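Local coordinates for protein transcriptional activator of comK gene (Bacillus halodurans, PDB 2HQB) that probably activates the comK gene as a membrane-anchored lipoprotein of the BMP family and may bind a small ligand, at residues A120-A134 and E180-Y192. Residues are numbered along the deposited sequence; the frame is centred on the assembly and turned at random.
Sequences AASMSETHKVGVIAA and EQVDVFYPAGDGY
With CG between backbone N and carbonyl carbon (chi1 58°), D183 turns its carboxylate to the S124-T126 loop, where S124 OG, anti to the backbone N, donates to the syn lone pair of OD2. The other oxygen, OD1, takes two amides: E125 N at 2.8 Å, close to the carboxylate plane, and T126 N at 3.1 Å, from above it. An aspartate suits this place because it is short and has two acceptors for three donors; an alanine here would probably leave the S124 hydroxyl and both amides without their acceptor and free the loop to shift. Beyond the loop, 128-133 and 184-186 run as neighbouring parallel strands in the mixed sheet of one lobe of a periplasmic-binding-protein fold, joined through G130 N to V184 O (3.0 Å), Y186 N to G130 O (2.8 Å) and I132 N to Y186 O. A side chain at G130 would point at V182 CG1, so glycine probably suits the spot. Branched V131 sets CG2 at the edge of the Y186 ring, 3.9 Å from CD2, while the Y186 hydroxyl is hydrogen-bonded to T226. Extended K128 carries NZ to E180 O, and Y192 OH donates to I132 O (2.8 Å) from above the carbonyl plane.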
ATOM      1  N   ALA A 120     -10.032  -9.871  11.263  1.00 57.40           N
ATOM      2  CA  ALA A 120      -9.153 -10.997  11.530  1.00 58.55           C
ATOM      3  C   ALA A 120      -9.558 -11.743  12.798  1.00 56.26           C
ATOM      4  O   ALA A 120      -9.865 -12.930  12.755  1.00 54.26           O
ATOM      5  CB  ALA A 120      -7.715 -10.507  11.639  1.00 62.81           C
ATOM      6  N   ALA A 121      -9.552 -11.036  13.922  1.00 57.89           N
ATOM      7  CA  ALA A 121      -9.898 -11.622  15.212  1.00 59.23           C
ATOM      8  C   ALA A 121     -11.335 -12.128  15.239  1.00 63.01           C
ATOM      9  O   ALA A 121     -11.599 -13.271  15.623  1.00 66.99           O
ATOM     10  CB  ALA A 121      -9.704 -10.616  16.284  1.00 57.16           C
ATOM     11  N   SER A 122     -12.271 -11.279  14.836  1.00 60.16           N
ATOM     12  CA  SER A 122     -13.663 -11.689  14.809  1.00 58.89           C
ATOM     13  C   SER A 122     -13.825 -13.030  14.109  1.00 59.44           C
ATOM     14  O   SER A 122     -14.632 -13.846  14.494  1.00 64.57           O
ATOM     15  CB  SER A 122     -14.512 -10.642  14.083  1.00 61.15           C
ATOM     16  OG  SER A 122     -15.065 -11.169  12.885  1.00 64.41           O
HETATM   17  N   MSE A 123     -13.044 -13.265  13.075  1.00 64.03           N
HETATM   18  CA  MSE A 123     -13.166 -14.506  12.332  1.00 67.73           C
HETATM   19  C   MSE A 123     -12.261 -15.604  12.818  1.00 65.64           C
HETATM   20  O   MSE A 123     -12.030 -16.587  12.107  1.00 65.59           O
HETATM   21  CB  MSE A 123     -12.893 -14.237  10.855  1.00 77.99           C
HETATM   22  CG  MSE A 123     -13.991 -13.450  10.207  1.00 94.45           C
HETATM   23 SE   MSE A 123     -15.648 -14.401  10.515  1.00118.77          SE
HETATM   24  CE  MSE A 123     -15.323 -15.901   9.325  1.00100.88           C
ATOM     25  N   SER A 124     -11.742 -15.449  14.027  1.00 62.52           N
ATOM     26  CA  SER A 124     -10.846 -16.458  14.539  1.00 63.03           C
ATOM     27  C   SER A 124     -11.539 -17.402  15.479  1.00 66.18           C
ATOM     28  O   SER A 124     -12.406 -17.006  16.273  1.00 67.89           O
ATOM     29  CB  SER A 124      -9.657 -15.819  15.253  1.00 60.55           C
ATOM     30  OG  SER A 124      -8.715 -16.809  15.638  1.00 54.43           O
ATOM     31  N   GLU A 125     -11.159 -18.664  15.364  1.00 66.54           N
ATOM     32  CA  GLU A 125     -11.695 -19.688  16.231  1.00 70.09           C
ATOM     33  C   GLU A 125     -10.823 -19.773  17.480  1.00 70.35           C
ATOM     34  O   GLU A 125     -11.330 -19.764  18.596  1.00 74.88           O
ATOM     35  CB  GLU A 125     -11.707 -21.019  15.506  1.00 71.80           C
ATOM     36  CG  GLU A 125     -12.922 -21.210  14.616  1.00 87.07           C
ATOM     37  CD  GLU A 125     -14.189 -21.472  15.411  1.00 93.50           C
ATOM     38  OE1 GLU A 125     -14.706 -20.524  16.049  1.00 89.92           O
ATOM     39  OE2 GLU A 125     -14.655 -22.635  15.403  1.00 94.30           O
ATOM     40  N   THR A 126      -9.509 -19.818  17.273  1.00 67.35           N
ATOM     41  CA  THR A 126      -8.547 -19.910  18.360  1.00 66.12           C
ATOM     42  C   THR A 126      -8.190 -18.589  18.997  1.00 67.86           C
ATOM     43  O   THR A 126      -7.251 -18.527  19.784  1.00 67.56           O
ATOM     44  CB  THR A 126      -7.211 -20.484  17.901  1.00 68.50           C
ATOM     45  OG1 THR A 126      -7.439 -21.574  17.012  1.00 67.47           O
ATOM     46  CG2 THR A 126      -6.398 -20.980  19.121  1.00 73.59           C
ATOM     47  N   HIS A 127      -8.906 -17.529  18.665  1.00 71.32           N
ATOM     48  CA  HIS A 127      -8.557 -16.235  19.233  1.00 73.40           C
ATOM     49  C   HIS A 127      -7.044 -16.020  19.188  1.00 72.95           C
ATOM     50  O   HIS A 127      -6.442 -15.498  20.130  1.00 69.63           O
ATOM     51  CB  HIS A 127      -9.075 -16.156  20.657  1.00 75.14           C
ATOM     52  CG  HIS A 127     -10.542 -15.905  20.717  1.00 76.24           C
ATOM     53  ND1 HIS A 127     -11.427 -16.524  19.862  1.00 77.59           N
ATOM     54  CD2 HIS A 127     -11.273 -15.052  21.471  1.00 70.65           C
ATOM     55  CE1 HIS A 127     -12.643 -16.057  20.080  1.00 69.56           C
ATOM     56  NE2 HIS A 127     -12.575 -15.162  21.049  1.00 74.32           N
ATOM     57  N   LYS A 128      -6.450 -16.456  18.077  1.00 71.40           N
ATOM     58  CA  LYS A 128      -5.021 -16.339  17.820  1.00 68.31           C
ATOM     59  C   LYS A 128      -4.790 -15.886  16.374  1.00 69.84           C
ATOM     60  O   LYS A 128      -4.887 -16.694  15.441  1.00 74.89           O
ATOM     61  CB  LYS A 128      -4.325 -17.677  18.045  1.00 56.67           C
ATOM     62  CG  LYS A 128      -4.165 -18.042  19.503  1.00 56.28           C
ATOM     63  CD  LYS A 128      -3.292 -19.290  19.609  1.00 71.57           C
ATOM     64  CE  LYS A 128      -2.925 -19.636  21.039  1.00 70.00           C
ATOM     65  NZ  LYS A 128      -2.062 -20.845  21.064  1.00 79.07           N
ATOM     66  N   VAL A 129      -4.484 -14.602  16.193  1.00 62.52           N
ATOM     67  CA  VAL A 129      -4.243 -14.042  14.870  1.00 54.34           C
ATOM     68  C   VAL A 129      -2.760 -13.737  14.725  1.00 57.70           C
ATOM     69  O   VAL A 129      -2.056 -13.558  15.725  1.00 54.03           O
ATOM     70  CB  VAL A 129      -4.983 -12.749  14.695  1.00 43.18           C
ATOM     71  CG1 VAL A 129      -6.430 -12.934  15.063  1.00 44.43           C
ATOM     72  CG2 VAL A 129      -4.335 -11.685  15.561  1.00 41.68           C
ATOM     73  N   GLY A 130      -2.290 -13.668  13.478  1.00 57.68           N
ATOM     74  CA  GLY A 130      -0.882 -13.392  13.246  1.00 52.23           C
ATOM     75  C   GLY A 130      -0.519 -12.535  12.041  1.00 51.29           C
ATOM     76  O   GLY A 130      -1.197 -12.541  10.998  1.00 48.04           O
ATOM     77  N   VAL A 131       0.567 -11.780  12.207  1.00 49.30           N
ATOM     78  CA  VAL A 131       1.098 -10.944  11.160  1.00 49.91           C
ATOM     79  C   VAL A 131       2.472 -11.446  10.763  1.00 52.87           C
ATOM     80  O   VAL A 131       3.300 -11.662  11.642  1.00 57.41           O
ATOM     81  CB  VAL A 131       1.318  -9.495  11.612  1.00 47.49           C
ATOM     82  CG1 VAL A 131       1.972  -8.692  10.469  1.00 48.78           C
ATOM     83  CG2 VAL A 131       0.030  -8.869  11.976  1.00 48.88           C
ATOM     84  N   ILE A 132       2.706 -11.644   9.462  1.00 50.12           N
ATOM     85  CA  ILE A 132       4.039 -12.007   8.950  1.00 46.84           C
ATOM     86  C   ILE A 132       4.440 -10.776   8.109  1.00 43.36           C
ATOM     87  O   ILE A 132       4.032 -10.620   6.961  1.00 42.38           O
ATOM     88  CB  ILE A 132       4.023 -13.240   8.026  1.00 48.81           C
ATOM     89  CG1 ILE A 132       3.474 -14.447   8.771  1.00 41.54           C
ATOM     90  CG2 ILE A 132       5.437 -13.523   7.514  1.00 43.38           C
ATOM     91  CD1 ILE A 132       3.466 -15.757   7.959  1.00 41.29           C
ATOM     92  N   ALA A 133       5.195  -9.875   8.705  1.00 43.62           N
ATOM     93  CA  ALA A 133       5.599  -8.676   8.003  1.00 47.29           C
ATOM     94  C   ALA A 133       7.087  -8.700   7.722  1.00 53.33           C
ATOM     95  O   ALA A 133       7.780  -9.669   8.048  1.00 48.81           O
ATOM     96  CB  ALA A 133       5.242  -7.455   8.807  1.00 43.26           C
ATOM     97  N   ALA A 134       7.579  -7.624   7.115  1.00 55.48           N
ATOM     98  CA  ALA A 134       8.985  -7.552   6.763  1.00 51.34           C
ATOM     99  C   ALA A 134       9.754  -6.839   7.847  1.00 51.62           C
ATOM    100  O   ALA A 134      10.777  -7.335   8.331  1.00 55.16           O
ATOM    101  CB  ALA A 134       9.147  -6.836   5.423  1.00 48.79           C
ATOM    102  N   GLU A 180       1.047 -23.121  16.292  1.00 69.25           N
ATOM    103  CA  GLU A 180       0.799 -22.335  17.487  1.00 70.00           C
ATOM    104  C   GLU A 180      -0.680 -22.020  17.500  1.00 71.49           C
ATOM    105  O   GLU A 180      -1.149 -21.124  18.211  1.00 67.30           O
ATOM    106  CB  GLU A 180       1.618 -21.048  17.452  1.00 76.01           C
ATOM    107  CG  GLU A 180       1.604 -20.275  18.758  1.00 88.32           C
ATOM    108  CD  GLU A 180       2.949 -20.307  19.484  1.00 95.55           C
ATOM    109  OE1 GLU A 180       3.056 -19.688  20.577  1.00 95.51           O
ATOM    110  OE2 GLU A 180       3.894 -20.949  18.961  1.00 92.24           O
ATOM    111  N   GLN A 181      -1.401 -22.786  16.687  1.00 72.86           N
ATOM    112  CA  GLN A 181      -2.845 -22.683  16.536  1.00 73.06           C
ATOM    113  C   GLN A 181      -3.309 -21.311  16.074  1.00 69.86           C
ATOM    114  O   GLN A 181      -4.318 -20.810  16.549  1.00 70.70           O
ATOM    115  CB  GLN A 181      -3.554 -23.059  17.845  1.00 78.52           C
ATOM    116  CG  GLN A 181      -3.015 -24.326  18.525  1.00 90.39           C
ATOM    117  CD  GLN A 181      -3.125 -25.591  17.667  1.00103.83           C
ATOM    118  OE1 GLN A 181      -2.491 -25.709  16.611  1.00 97.61           O
ATOM    119  NE2 GLN A 181      -3.931 -26.550  18.131  1.00111.10           N
ATOM    120  N   VAL A 182      -2.568 -20.700  15.155  1.00 67.86           N
ATOM    121  CA  VAL A 182      -2.962 -19.401  14.619  1.00 65.83           C
ATOM    122  C   VAL A 182      -3.811 -19.765  13.395  1.00 64.18           C
ATOM    123  O   VAL A 182      -3.446 -20.640  12.609  1.00 68.60           O
ATOM    124  CB  VAL A 182      -1.727 -18.546  14.198  1.00 67.79           C
ATOM    125  CG1 VAL A 182      -2.137 -17.103  13.988  1.00 60.97           C
ATOM    126  CG2 VAL A 182      -0.642 -18.617  15.252  1.00 68.35           C
ATOM    127  N   ASP A 183      -4.937 -19.095  13.221  1.00 63.33           N
ATOM    128  CA  ASP A 183      -5.817 -19.435  12.118  1.00 64.54           C
ATOM    129  C   ASP A 183      -6.247 -18.293  11.181  1.00 61.77           C
ATOM    130  O   ASP A 183      -7.010 -18.506  10.241  1.00 62.63           O
ATOM    131  CB  ASP A 183      -7.049 -20.144  12.689  1.00 73.80           C
ATOM    132  CG  ASP A 183      -7.792 -19.300  13.723  1.00 77.10           C
ATOM    133  OD1 ASP A 183      -8.866 -19.749  14.192  1.00 79.35           O
ATOM    134  OD2 ASP A 183      -7.303 -18.194  14.067  1.00 76.82           O
ATOM    135  N   VAL A 184      -5.793 -17.080  11.455  1.00 56.70           N
ATOM    136  CA  VAL A 184      -6.097 -15.948  10.593  1.00 51.74           C
ATOM    137  C   VAL A 184      -4.761 -15.240  10.408  1.00 51.81           C
ATOM    138  O   VAL A 184      -4.121 -14.850  11.393  1.00 53.13           O
ATOM    139  CB  VAL A 184      -7.113 -15.000  11.236  1.00 50.24           C
ATOM    140  CG1 VAL A 184      -7.518 -13.917  10.254  1.00 43.63           C
ATOM    141  CG2 VAL A 184      -8.319 -15.787  11.684  1.00 42.14           C
ATOM    142  N   PHE A 185      -4.336 -15.100   9.152  1.00 50.70           N
ATOM    143  CA  PHE A 185      -3.060 -14.457   8.841  1.00 49.10           C
ATOM    144  C   PHE A 185      -3.089 -13.139   8.013  1.00 50.21           C
ATOM    145  O   PHE A 185      -3.951 -12.901   7.145  1.00 46.85           O
ATOM    146  CB  PHE A 185      -2.144 -15.473   8.175  1.00 37.73           C
ATOM    147  CG  PHE A 185      -1.918 -16.718   8.995  1.00 47.14           C
ATOM    148  CD1 PHE A 185      -2.884 -17.719   9.055  1.00 50.60           C
ATOM    149  CD2 PHE A 185      -0.708 -16.925   9.651  1.00 53.96           C
ATOM    150  CE1 PHE A 185      -2.644 -18.917   9.750  1.00 53.01           C
ATOM    151  CE2 PHE A 185      -0.455 -18.121  10.347  1.00 61.42           C
ATOM    152  CZ  PHE A 185      -1.427 -19.117  10.392  1.00 55.07           C
ATOM    153  N   TYR A 186      -2.138 -12.269   8.340  1.00 48.86           N
ATOM    154  CA  TYR A 186      -1.975 -10.980   7.685  1.00 45.95           C
ATOM    155  C   TYR A 186      -0.545 -10.990   7.160  1.00 44.39           C
ATOM    156  O   TYR A 186       0.371 -10.560   7.863  1.00 45.47           O
ATOM    157  CB  TYR A 186      -2.144  -9.851   8.706  1.00 32.06           C
ATOM    158  CG  TYR A 186      -2.139  -8.477   8.086  1.00 37.47           C
ATOM    159  CD1 TYR A 186      -2.706  -8.250   6.821  1.00 36.32           C
ATOM    160  CD2 TYR A 186      -1.594  -7.389   8.759  1.00 39.17           C
ATOM    161  CE1 TYR A 186      -2.732  -6.954   6.241  1.00 22.61           C
ATOM    162  CE2 TYR A 186      -1.622  -6.097   8.180  1.00 41.61           C
ATOM    163  CZ  TYR A 186      -2.196  -5.902   6.926  1.00 31.78           C
ATOM    164  OH  TYR A 186      -2.258  -4.640   6.390  1.00 39.09           O
ATOM    165  N   PRO A 187      -0.326 -11.512   5.938  1.00 44.03           N
ATOM    166  CA  PRO A 187       1.052 -11.545   5.404  1.00 43.12           C
ATOM    167  C   PRO A 187       1.344 -10.224   4.693  1.00 44.65           C
ATOM    168  O   PRO A 187       1.186 -10.085   3.480  1.00 42.04           O
ATOM    169  CB  PRO A 187       1.043 -12.785   4.508  1.00 35.77           C
ATOM    170  CG  PRO A 187      -0.405 -12.845   4.006  1.00 36.85           C
ATOM    171  CD  PRO A 187      -1.287 -12.240   5.077  1.00 31.30           C
ATOM    172  N   ALA A 188       1.768  -9.256   5.502  1.00 46.66           N
ATOM    173  CA  ALA A 188       2.005  -7.900   5.068  1.00 49.33           C
ATOM    174  C   ALA A 188       3.319  -7.597   4.381  1.00 54.01           C
ATOM    175  O   ALA A 188       4.144  -6.805   4.883  1.00 58.97           O
ATOM    176  CB  ALA A 188       1.796  -6.964   6.250  1.00 45.85           C
ATOM    177  N   GLY A 189       3.489  -8.214   3.213  1.00 52.30           N
ATOM    178  CA  GLY A 189       4.683  -8.021   2.398  1.00 47.52           C
ATOM    179  C   GLY A 189       4.259  -8.255   0.975  1.00 38.80           C
ATOM    180  O   GLY A 189       3.887  -9.366   0.649  1.00 36.81           O
ATOM    181  N   ASP A 190       4.273  -7.218   0.137  1.00 43.40           N
ATOM    182  CA  ASP A 190       3.847  -7.358  -1.279  1.00 41.82           C
ATOM    183  C   ASP A 190       4.567  -8.483  -1.959  1.00 34.07           C
ATOM    184  O   ASP A 190       3.959  -9.327  -2.595  1.00 31.61           O
ATOM    185  CB  ASP A 190       4.146  -6.108  -2.088  1.00 51.83           C
ATOM    186  CG  ASP A 190       3.382  -4.907  -1.606  1.00 50.23           C
ATOM    187  OD1 ASP A 190       2.215  -4.765  -2.030  1.00 44.36           O
ATOM    188  OD2 ASP A 190       3.961  -4.125  -0.812  1.00 41.79           O
ATOM    189  N   GLY A 191       5.879  -8.488  -1.832  1.00 31.39           N
ATOM    190  CA  GLY A 191       6.626  -9.555  -2.454  1.00 36.50           C
ATOM    191  C   GLY A 191       6.142 -10.985  -2.234  1.00 39.18           C
ATOM    192  O   GLY A 191       5.917 -11.693  -3.218  1.00 36.24           O
ATOM    193  N   TYR A 192       5.959 -11.413  -0.974  1.00 40.78           N
ATOM    194  CA  TYR A 192       5.567 -12.803  -0.697  1.00 37.09           C
ATOM    195  C   TYR A 192       4.133 -13.032  -0.383  1.00 38.93           C
ATOM    196  O   TYR A 192       3.739 -14.154  -0.133  1.00 45.58           O
ATOM    197  CB  TYR A 192       6.389 -13.365   0.459  1.00 35.21           C
ATOM    198  CG  TYR A 192       6.261 -12.543   1.706  1.00 42.46           C
ATOM    199  CD1 TYR A 192       5.041 -12.476   2.416  1.00 34.37           C
ATOM    200  CD2 TYR A 192       7.337 -11.767   2.152  1.00 39.74           C
ATOM    201  CE1 TYR A 192       4.913 -11.639   3.538  1.00 22.33           C
ATOM    202  CE2 TYR A 192       7.222 -10.925   3.272  1.00 32.72           C
ATOM    203  CZ  TYR A 192       6.010 -10.865   3.954  1.00 29.35           C
ATOM    204  OH  TYR A 192       5.899 -10.013   5.024  1.00 39.71           O
TER